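Local coordinates for MAGE domain-containing protein (Xenopus laevis, PDB 7DG2), which probably acts as the Nse3-type MAGE subunit of the Smc5/6 complex, pairing with Nse1 and binding Nse4, at residues L106-M111 with V186-V190; K98-L102 with L145-F150; E15-L20 with D34-I40. Residues are numbered along the deposited sequence.

Contact 1: L106-M111 with V186-V190; sequences LSLIFM and VLEFV
Residues 106-111 form the C-terminal end of helix 94-111, and 186-190 lie within helix 183-193. Both are regular alpha-helical. The axes of these short segments cross at -107° and approach to 9.9 Å. Ser107 and Val186 mark the crossing, with CA atoms 6.2 Å apart.

The apolar contacts come first. Phe110 has a t chi1, which brings its ring against Val186 and Leu187. Its CE2 lies 3.7 Å from Leu187 CB, and its CD2 lies 4.2 Å from Val186 CG1. Met111 is m at all three chi angles. This curls its end toward the other helix, so that Met111 SD is 3.8 Å from Leu187 CD1 and Met111 CE is 4.0 Å from Val190 CG1.

The second group gathers round a small polar residue. Ser107 OG packs 3.6 Å from Val186 CG1, 3.3 Å from Val190 CG2 and 3.8 Å from Phe189 CD2. This hydroxyl is hydrogen-bonded to Met103 O within its own helix, so it can face apolar neighbours.

Phe189 stacks edge-to-face with Tyr61 of the Nse4 chain, and Phe7 of that chain packs on Met111 and Val190. Near-perpendicular packing sets helix 183-193 against the first helix of the second winged-helix unit expected in MAGE domains.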
loop_
_atom_site.group_PDB
_atom_site.type_symbol
_atom_site.label_atom_id
_atom_site.label_comp_id
_atom_site.label_asym_id
_atom_site.label_seq_id
_atom_site.Cartn_x
_atom_site.Cartn_y
_atom_site.Cartn_z
ATOM N N LEU B 106 16.736 1.653 -15.346
ATOM C CA LEU B 106 17.465 2.884 -15.039
ATOM C C LEU B 106 18.969 2.661 -15.125
ATOM O O LEU B 106 19.718 3.560 -15.524
ATOM C CB LEU B 106 17.101 3.392 -13.639
ATOM C CG LEU B 106 15.663 3.892 -13.421
ATOM C CD1 LEU B 106 15.442 4.208 -11.942
ATOM C CD2 LEU B 106 15.387 5.130 -14.254
ATOM N N SER B 107 19.423 1.480 -14.707
ATOM C CA SER B 107 20.845 1.162 -14.736
ATOM C C SER B 107 21.380 1.195 -16.159
ATOM O O SER B 107 22.406 1.826 -16.428
ATOM C CB SER B 107 21.100 -0.207 -14.104
ATOM O OG SER B 107 20.837 -0.191 -12.704
ATOM N N LEU B 108 20.690 0.524 -17.085
ATOM C CA LEU B 108 21.158 0.495 -18.470
ATOM C C LEU B 108 21.215 1.902 -19.046
ATOM O O LEU B 108 22.213 2.299 -19.662
ATOM C CB LEU B 108 20.255 -0.406 -19.316
ATOM C CG LEU B 108 20.691 -0.505 -20.789
ATOM C CD1 LEU B 108 22.049 -1.171 -20.882
ATOM C CD2 LEU B 108 19.660 -1.242 -21.654
ATOM N N ILE B 109 20.162 2.682 -18.821
ATOM C CA ILE B 109 20.105 4.038 -19.356
ATOM C C ILE B 109 21.281 4.859 -18.851
ATOM O O ILE B 109 22.015 5.473 -19.630
ATOM C CB ILE B 109 18.765 4.694 -18.988
ATOM C CG1 ILE B 109 17.596 3.969 -19.656
ATOM C CG2 ILE B 109 18.798 6.192 -19.316
ATOM C CD1 ILE B 109 16.242 4.437 -19.131
ATOM N N PHE B 110 21.480 4.879 -17.535
ATOM C CA PHE B 110 22.549 5.684 -16.960
ATOM C C PHE B 110 23.924 5.181 -17.394
ATOM O O PHE B 110 24.791 5.976 -17.776
ATOM C CB PHE B 110 22.418 5.686 -15.431
ATOM C CG PHE B 110 23.674 6.094 -14.713
ATOM C CD1 PHE B 110 24.170 7.384 -14.832
ATOM C CD2 PHE B 110 24.358 5.181 -13.919
ATOM C CE1 PHE B 110 25.343 7.764 -14.171
ATOM C CE2 PHE B 110 25.524 5.549 -13.255
ATOM C CZ PHE B 110 26.014 6.848 -13.384
ATOM N N MET B 111 24.143 3.863 -17.347
ATOM C CA MET B 111 25.478 3.331 -17.606
ATOM C C MET B 111 25.887 3.516 -19.061
ATOM O O MET B 111 27.088 3.581 -19.350
ATOM C CB MET B 111 25.548 1.852 -17.211
ATOM C CG MET B 111 25.419 1.580 -15.688
ATOM S SD MET B 111 26.661 2.413 -14.667
ATOM C CE MET B 111 28.094 1.367 -14.960
ATOM N N VAL B 186 22.408 4.700 -8.248
ATOM C CA VAL B 186 22.248 3.643 -9.244
ATOM C C VAL B 186 23.606 3.017 -9.576
ATOM O O VAL B 186 23.725 1.795 -9.730
ATOM C CB VAL B 186 21.539 4.189 -10.495
ATOM C CG1 VAL B 186 21.559 3.149 -11.611
ATOM C CG2 VAL B 186 20.086 4.568 -10.154
ATOM N N LEU B 187 24.651 3.846 -9.660
ATOM C CA LEU B 187 25.997 3.324 -9.868
ATOM C C LEU B 187 26.405 2.395 -8.732
ATOM O O LEU B 187 27.074 1.376 -8.954
ATOM C CB LEU B 187 26.991 4.475 -10.001
ATOM C CG LEU B 187 28.451 4.040 -10.183
ATOM C CD1 LEU B 187 28.577 3.130 -11.409
ATOM C CD2 LEU B 187 29.344 5.270 -10.336
ATOM N N GLU B 188 26.013 2.737 -7.503
ATOM C CA GLU B 188 26.324 1.883 -6.364
ATOM C C GLU B 188 25.591 0.553 -6.451
ATOM O O GLU B 188 26.142 -0.488 -6.084
ATOM C CB GLU B 188 25.992 2.616 -5.062
ATOM C CG GLU B 188 26.991 3.712 -4.756
ATOM C CD GLU B 188 26.604 4.607 -3.589
ATOM O OE1 GLU B 188 25.541 4.398 -2.966
ATOM O OE2 GLU B 188 27.389 5.532 -3.298
ATOM N N PHE B 189 24.347 0.566 -6.939
ATOM C CA PHE B 189 23.614 -0.670 -7.159
ATOM C C PHE B 189 24.279 -1.518 -8.235
ATOM O O PHE B 189 24.509 -2.716 -8.042
ATOM C CB PHE B 189 22.168 -0.345 -7.550
ATOM C CG PHE B 189 21.387 -1.534 -8.016
ATOM C CD1 PHE B 189 20.720 -2.339 -7.102
ATOM C CD2 PHE B 189 21.310 -1.847 -9.368
ATOM C CE1 PHE B 189 19.993 -3.440 -7.531
ATOM C CE2 PHE B 189 20.595 -2.946 -9.800
ATOM C CZ PHE B 189 19.933 -3.743 -8.879
ATOM N N VAL B 190 24.585 -0.907 -9.381
ATOM C CA VAL B 190 25.223 -1.641 -10.473
ATOM C C VAL B 190 26.537 -2.254 -9.998
ATOM O O VAL B 190 26.814 -3.440 -10.232
ATOM C CB VAL B 190 25.431 -0.706 -11.677
ATOM C CG1 VAL B 190 26.245 -1.397 -12.765
ATOM C CG2 VAL B 190 24.081 -0.258 -12.216
#

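Contact 2: K98-L102 with L145-F150; sequences KLGLL and LVTEEF
Phe150 and Leu101 form the apolar centre. Phe150 takes an m chi1 and points its ring at helix 94-111. Leu102 CB sits over one ring face, 4.2 Å from the centroid and 28° off the normal, a CH-pi contact. Phe150 CZ is 3.6 Å from Lys98 O. Leu101, in the t,p rotamer, sends CD2 to within 3.7 Å of Leu145 CD2, 4.1 Å of Val146 CG2 and 4.3 Å of Phe150 CE2.

Residues 98-102 lie on helix 94-111 and 145-150 on helix 142-152. The segment axes cross at -110° and come no closer than 11.9 Å, leaving room for large side chains. The CA pairs are Leu102-Phe150 at 7.9 Å and Lys98-Leu145 at 8.6 Å. A pi-type turn at 145-149 widens helix 142-152, with Phe150 N bonded to Leu145 O at 2.9 Å.

At the polar edge, Lys98 is extended (m,t,t,t). Its CD passes 4.1 Å from Leu145 CD1, and NZ makes a 2.8 Å salt bridge to Glu149 OE1.

Leu125 and Trp122 of helix 118-127 pack on Leu101 and Val146, respectively. Leu156 of strand 156-160 touches Leu102 and Phe150; Phe171 of strand 169-173 touches Val146. These helices and strands fit the second winged-helix unit of a MAGE domain.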
loop_
_atom_site.group_PDB
_atom_site.type_symbol
_atom_site.label_atom_id
_atom_site.label_comp_id
_atom_site.label_asym_id
_atom_site.label_seq_id
_atom_site.Cartn_x
_atom_site.Cartn_y
_atom_site.Cartn_z
ATOM N N LYS B 98 8.296 -4.610 -9.070
ATOM C CA LYS B 98 8.338 -3.610 -10.129
ATOM C C LYS B 98 9.542 -2.696 -9.977
ATOM O O LYS B 98 10.125 -2.277 -10.978
ATOM C CB LYS B 98 7.060 -2.773 -10.141
ATOM C CG LYS B 98 5.825 -3.490 -10.660
ATOM C CD LYS B 98 4.600 -2.613 -10.453
ATOM C CE LYS B 98 3.341 -3.308 -10.935
ATOM N NZ LYS B 98 2.170 -2.378 -10.889
ATOM N N LEU B 99 9.937 -2.379 -8.734
ATOM C CA LEU B 99 11.098 -1.515 -8.559
ATOM C C LEU B 99 12.382 -2.228 -8.959
ATOM O O LEU B 99 13.312 -1.587 -9.459
ATOM C CB LEU B 99 11.196 -1.028 -7.106
ATOM C CG LEU B 99 12.170 0.130 -6.923
ATOM C CD1 LEU B 99 11.573 1.403 -7.522
ATOM C CD2 LEU B 99 12.500 0.329 -5.473
ATOM N N GLY B 100 12.451 -3.546 -8.743
ATOM C CA GLY B 100 13.576 -4.305 -9.263
ATOM C C GLY B 100 13.709 -4.151 -10.768
ATOM O O GLY B 100 14.797 -3.893 -11.289
ATOM N N LEU B 101 12.592 -4.290 -11.487
ATOM C CA LEU B 101 12.632 -4.138 -12.941
ATOM C C LEU B 101 13.018 -2.717 -13.328
ATOM O O LEU B 101 13.878 -2.505 -14.191
ATOM C CB LEU B 101 11.285 -4.518 -13.556
ATOM C CG LEU B 101 11.157 -4.215 -15.048
ATOM C CD1 LEU B 101 12.206 -4.972 -15.841
ATOM C CD2 LEU B 101 9.762 -4.561 -15.554
ATOM N N LEU B 102 12.405 -1.724 -12.682
ATOM C CA LEU B 102 12.726 -0.342 -13.013
ATOM C C LEU B 102 14.197 -0.049 -12.782
ATOM O O LEU B 102 14.839 0.635 -13.592
ATOM C CB LEU B 102 11.856 0.615 -12.196
ATOM C CG LEU B 102 12.259 2.090 -12.315
ATOM C CD1 LEU B 102 12.002 2.604 -13.725
ATOM C CD2 LEU B 102 11.474 2.892 -11.297
ATOM N N LEU B 145 3.648 -2.013 -18.701
ATOM C CA LEU B 145 4.314 -1.591 -17.469
ATOM C C LEU B 145 5.454 -0.630 -17.766
ATOM O O LEU B 145 5.577 0.422 -17.124
ATOM C CB LEU B 145 4.830 -2.814 -16.703
ATOM C CG LEU B 145 5.662 -2.517 -15.451
ATOM C CD1 LEU B 145 4.823 -1.739 -14.451
ATOM C CD2 LEU B 145 6.187 -3.810 -14.830
ATOM N N VAL B 146 6.290 -0.965 -18.755
ATOM C CA VAL B 146 7.501 -0.187 -19.015
ATOM C C VAL B 146 7.210 1.075 -19.823
ATOM O O VAL B 146 7.751 2.147 -19.524
ATOM C CB VAL B 146 8.558 -1.072 -19.702
ATOM C CG1 VAL B 146 9.748 -0.234 -20.117
ATOM C CG2 VAL B 146 8.998 -2.204 -18.759
ATOM N N THR B 147 6.371 0.988 -20.864
ATOM C CA THR B 147 6.165 2.128 -21.753
ATOM C C THR B 147 4.994 3.016 -21.353
ATOM O O THR B 147 4.878 4.129 -21.880
ATOM C CB THR B 147 5.948 1.665 -23.207
ATOM O OG1 THR B 147 4.694 0.975 -23.320
ATOM C CG2 THR B 147 7.073 0.751 -23.642
ATOM N N GLU B 148 4.127 2.568 -20.448
ATOM C CA GLU B 148 2.985 3.373 -20.028
ATOM C C GLU B 148 3.016 3.649 -18.532
ATOM O O GLU B 148 3.095 4.815 -18.133
ATOM C CB GLU B 148 1.665 2.684 -20.435
ATOM C CG GLU B 148 1.534 2.465 -21.949
ATOM C CD GLU B 148 0.195 1.864 -22.364
ATOM O OE1 GLU B 148 -0.799 2.006 -21.618
ATOM O OE2 GLU B 148 0.141 1.244 -23.446
ATOM N N GLU B 149 2.992 2.613 -17.693
ATOM C CA GLU B 149 2.897 2.826 -16.250
ATOM C C GLU B 149 4.107 3.585 -15.719
ATOM O O GLU B 149 3.959 4.614 -15.048
ATOM C CB GLU B 149 2.743 1.489 -15.527
ATOM C CG GLU B 149 2.673 1.614 -13.999
ATOM C CD GLU B 149 2.220 0.322 -13.326
ATOM O OE1 GLU B 149 2.623 0.056 -12.171
ATOM O OE2 GLU B 149 1.461 -0.435 -13.967
ATOM N N PHE B 150 5.318 3.092 -16.006
ATOM C CA PHE B 150 6.522 3.796 -15.555
ATOM C C PHE B 150 6.604 5.201 -16.138
ATOM O O PHE B 150 7.176 6.099 -15.516
ATOM C CB PHE B 150 7.783 3.016 -15.933
ATOM C CG PHE B 150 8.020 1.765 -15.126
ATOM C CD1 PHE B 150 7.379 1.548 -13.910
ATOM C CD2 PHE B 150 8.928 0.816 -15.579
ATOM C CE1 PHE B 150 7.638 0.400 -13.172
ATOM C CE2 PHE B 150 9.182 -0.340 -14.857
ATOM C CZ PHE B 150 8.540 -0.546 -13.644
#

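Contact 3: E15-L20 with D34-I40; sequences EVVQYL and DIVRSVI
Tyr19 is the knob of this contact. Its t chi1 and chi2 of 85° extend the ring from helix 6-23 into a hole formed by Asp34, Ile35, Ser38 and Val39 of helix 32-40. Val39, also t, places CG2 over one ring face, 3.7 Å from the centroid and 24° off the normal, a CH-pi contact. Tyr19 CE2 lies 3.8 Å from Ile35 CG1, and Tyr19 OH lies 3.5 Å from Asp34 CB.

The segment axes cross at 122° and approach to 9.9 Å. Val16 and Val39 have the nearest CA atoms, 6.3 Å apart. A pi-type turn at 36-40 ends the second segment, with Ile40 N bonded to Ile35 O at 3.1 Å. These are the first two helices of a winged-helix unit, as expected for the N-terminal half of a MAGE domain. The third, helix 47-62, packs on Val16, Leu20 and Ile40.

Val16 is t. Its CG1 meets Ile35 CG2 at 3.9 Å, and its CG2 meets Val39 CG1 at 3.6 Å and Ile40 CG1 at 3.8 Å. Leu20 and Ile35 are both m,t, and Leu20 CD2 touches Ile35 CD1 at 3.8 Å.

Two waters bridge the edges. One donates to Glu15 OE1 (2.8 Å) and Val39 O (3.0 Å). The other lies 2.6 Å from Tyr19 OH and 3.2 Å from Ser38 OG. Met90 of the Nse1 chain packs on Tyr19, and Ile87 of that chain packs on Glu15.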
loop_
_atom_site.group_PDB
_atom_site.type_symbol
_atom_site.label_atom_id
_atom_site.label_comp_id
_atom_site.label_asym_id
_atom_site.label_seq_id
_atom_site.Cartn_x
_atom_site.Cartn_y
_atom_site.Cartn_z
ATOM N N GLU B 15 -7.797 18.451 4.710
ATOM C CA GLU B 15 -8.301 17.926 3.446
ATOM C C GLU B 15 -7.199 17.852 2.397
ATOM O O GLU B 15 -7.151 16.910 1.597
ATOM C CB GLU B 15 -9.472 18.790 2.959
ATOM C CG GLU B 15 -10.675 18.665 3.875
ATOM C CD GLU B 15 -11.733 19.747 3.682
ATOM O OE1 GLU B 15 -11.549 20.656 2.853
ATOM O OE2 GLU B 15 -12.760 19.686 4.393
ATOM N N VAL B 16 -6.323 18.856 2.356
ATOM C CA VAL B 16 -5.228 18.818 1.390
ATOM C C VAL B 16 -4.293 17.649 1.687
ATOM O O VAL B 16 -3.803 16.981 0.770
ATOM C CB VAL B 16 -4.469 20.158 1.382
ATOM C CG1 VAL B 16 -3.199 20.020 0.576
ATOM C CG2 VAL B 16 -5.374 21.259 0.790
ATOM N N VAL B 17 -3.995 17.409 2.971
ATOM C CA VAL B 17 -3.157 16.264 3.329
ATOM C C VAL B 17 -3.816 14.973 2.865
ATOM O O VAL B 17 -3.173 14.112 2.259
ATOM C CB VAL B 17 -2.878 16.239 4.843
ATOM C CG1 VAL B 17 -2.140 14.950 5.243
ATOM C CG2 VAL B 17 -2.077 17.470 5.251
ATOM N N GLN B 18 -5.116 14.830 3.129
ATOM C CA GLN B 18 -5.818 13.626 2.681
ATOM C C GLN B 18 -5.724 13.475 1.172
ATOM O O GLN B 18 -5.496 12.372 0.660
ATOM C CB GLN B 18 -7.288 13.675 3.084
ATOM C CG GLN B 18 -7.566 13.573 4.553
ATOM C CD GLN B 18 -9.057 13.564 4.807
ATOM O OE1 GLN B 18 -9.648 14.603 5.123
ATOM N NE2 GLN B 18 -9.687 12.392 4.638
ATOM N N TYR B 19 -5.925 14.577 0.448
ATOM C CA TYR B 19 -5.885 14.540 -1.007
ATOM C C TYR B 19 -4.505 14.134 -1.500
ATOM O O TYR B 19 -4.382 13.315 -2.418
ATOM C CB TYR B 19 -6.275 15.926 -1.532
ATOM C CG TYR B 19 -6.328 16.091 -3.021
ATOM C CD1 TYR B 19 -7.471 15.753 -3.730
ATOM C CD2 TYR B 19 -5.264 16.644 -3.716
ATOM C CE1 TYR B 19 -7.539 15.951 -5.088
ATOM C CE2 TYR B 19 -5.324 16.828 -5.075
ATOM C CZ TYR B 19 -6.459 16.479 -5.756
ATOM O OH TYR B 19 -6.535 16.662 -7.121
ATOM N N LEU B 20 -3.446 14.689 -0.896
ATOM C CA LEU B 20 -2.094 14.327 -1.322
ATOM C C LEU B 20 -1.826 12.833 -1.132
ATOM O O LEU B 20 -1.258 12.171 -2.014
ATOM C CB LEU B 20 -1.076 15.169 -0.549
ATOM C CG LEU B 20 -1.051 16.615 -1.053
ATOM C CD1 LEU B 20 -0.294 17.486 -0.071
ATOM C CD2 LEU B 20 -0.395 16.678 -2.436
ATOM N N ASP B 34 -4.603 21.317 -9.435
ATOM C CA ASP B 34 -5.698 20.446 -9.008
ATOM C C ASP B 34 -5.901 20.504 -7.499
ATOM O O ASP B 34 -7.037 20.482 -7.026
ATOM C CB ASP B 34 -5.450 18.998 -9.437
ATOM C CG ASP B 34 -5.610 18.778 -10.935
ATOM O OD1 ASP B 34 -6.387 19.515 -11.580
ATOM O OD2 ASP B 34 -4.966 17.846 -11.466
ATOM N N ILE B 35 -4.817 20.576 -6.713
ATOM C CA ILE B 35 -4.982 20.817 -5.283
ATOM C C ILE B 35 -5.799 22.078 -5.048
ATOM O O ILE B 35 -6.735 22.102 -4.236
ATOM C CB ILE B 35 -3.612 20.928 -4.590
ATOM C CG1 ILE B 35 -2.788 19.664 -4.821
ATOM C CG2 ILE B 35 -3.819 21.189 -3.093
ATOM C CD1 ILE B 35 -1.334 19.838 -4.340
ATOM N N VAL B 36 -5.432 23.162 -5.730
ATOM C CA VAL B 36 -6.086 24.440 -5.459
ATOM C C VAL B 36 -7.546 24.414 -5.905
ATOM O O VAL B 36 -8.440 24.861 -5.175
ATOM C CB VAL B 36 -5.297 25.574 -6.129
ATOM C CG1 VAL B 36 -6.017 26.911 -5.923
ATOM C CG2 VAL B 36 -3.878 25.614 -5.533
ATOM N N ARG B 37 -7.808 23.863 -7.088
ATOM C CA ARG B 37 -9.155 23.881 -7.662
ATOM C C ARG B 37 -10.083 22.901 -6.957
ATOM O O ARG B 37 -11.211 23.253 -6.592
ATOM C CB ARG B 37 -9.075 23.564 -9.161
ATOM C CG ARG B 37 -10.399 23.240 -9.853
ATOM C CD ARG B 37 -10.161 23.196 -11.363
ATOM N NE ARG B 37 -10.259 21.878 -11.992
ATOM C CZ ARG B 37 -9.497 20.814 -11.721
ATOM N NH1 ARG B 37 -9.684 19.689 -12.398
ATOM N NH2 ARG B 37 -8.574 20.839 -10.769
ATOM N N SER B 38 -9.619 21.671 -6.741
ATOM C CA SER B 38 -10.482 20.604 -6.247
ATOM C C SER B 38 -10.629 20.590 -4.742
ATOM O O SER B 38 -11.635 20.080 -4.237
ATOM C CB SER B 38 -9.958 19.238 -6.700
ATOM O OG SER B 38 -10.063 19.108 -8.109
ATOM N N VAL B 39 -9.638 21.077 -3.995
ATOM C CA VAL B 39 -9.683 21.044 -2.542
ATOM C C VAL B 39 -9.778 22.446 -1.940
ATOM O O VAL B 39 -10.622 22.702 -1.079
ATOM C CB VAL B 39 -8.465 20.278 -1.975
ATOM C CG1 VAL B 39 -8.595 20.129 -0.478
ATOM C CG2 VAL B 39 -8.361 18.923 -2.641
ATOM N N ILE B 40 -8.876 23.349 -2.327
ATOM C CA ILE B 40 -8.786 24.605 -1.585
ATOM C C ILE B 40 -9.959 25.523 -1.910
ATOM O O ILE B 40 -10.457 26.240 -1.027
ATOM C CB ILE B 40 -7.409 25.248 -1.846
ATOM C CG1 ILE B 40 -6.341 24.313 -1.236
ATOM C CG2 ILE B 40 -7.323 26.646 -1.230
ATOM C CD1 ILE B 40 -4.911 24.836 -1.296
HETATM O O HOH W 1 -12.270 20.526 0.136
HETATM O O HOH W 2 -8.777 16.155 -8.397
#

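Contact 3 comes first along the chain and closes before the others open. It joins helices 6-23 and 32-40 in the first winged-helix unit expected of a MAGE domain. Contacts 1 and 2 belong to the second unit. They share helix 94-111 and alternate in sequence: 98-102, 106-111, 145-150, then 186-190. Their centres are 15 Å apart. Helix 94-111 thus meets helix 142-152 through one part and helix 183-193 through the next. Contact 3 stands apart, its centre 36 Å from contact 1's and 28 Å from contact 2's. Contacts 1 and 3 lie on opposite sides of the chain's centre. Each unit meets a different partner here: Nse1 at contact 3, Nse4 at contacts 1 and 2.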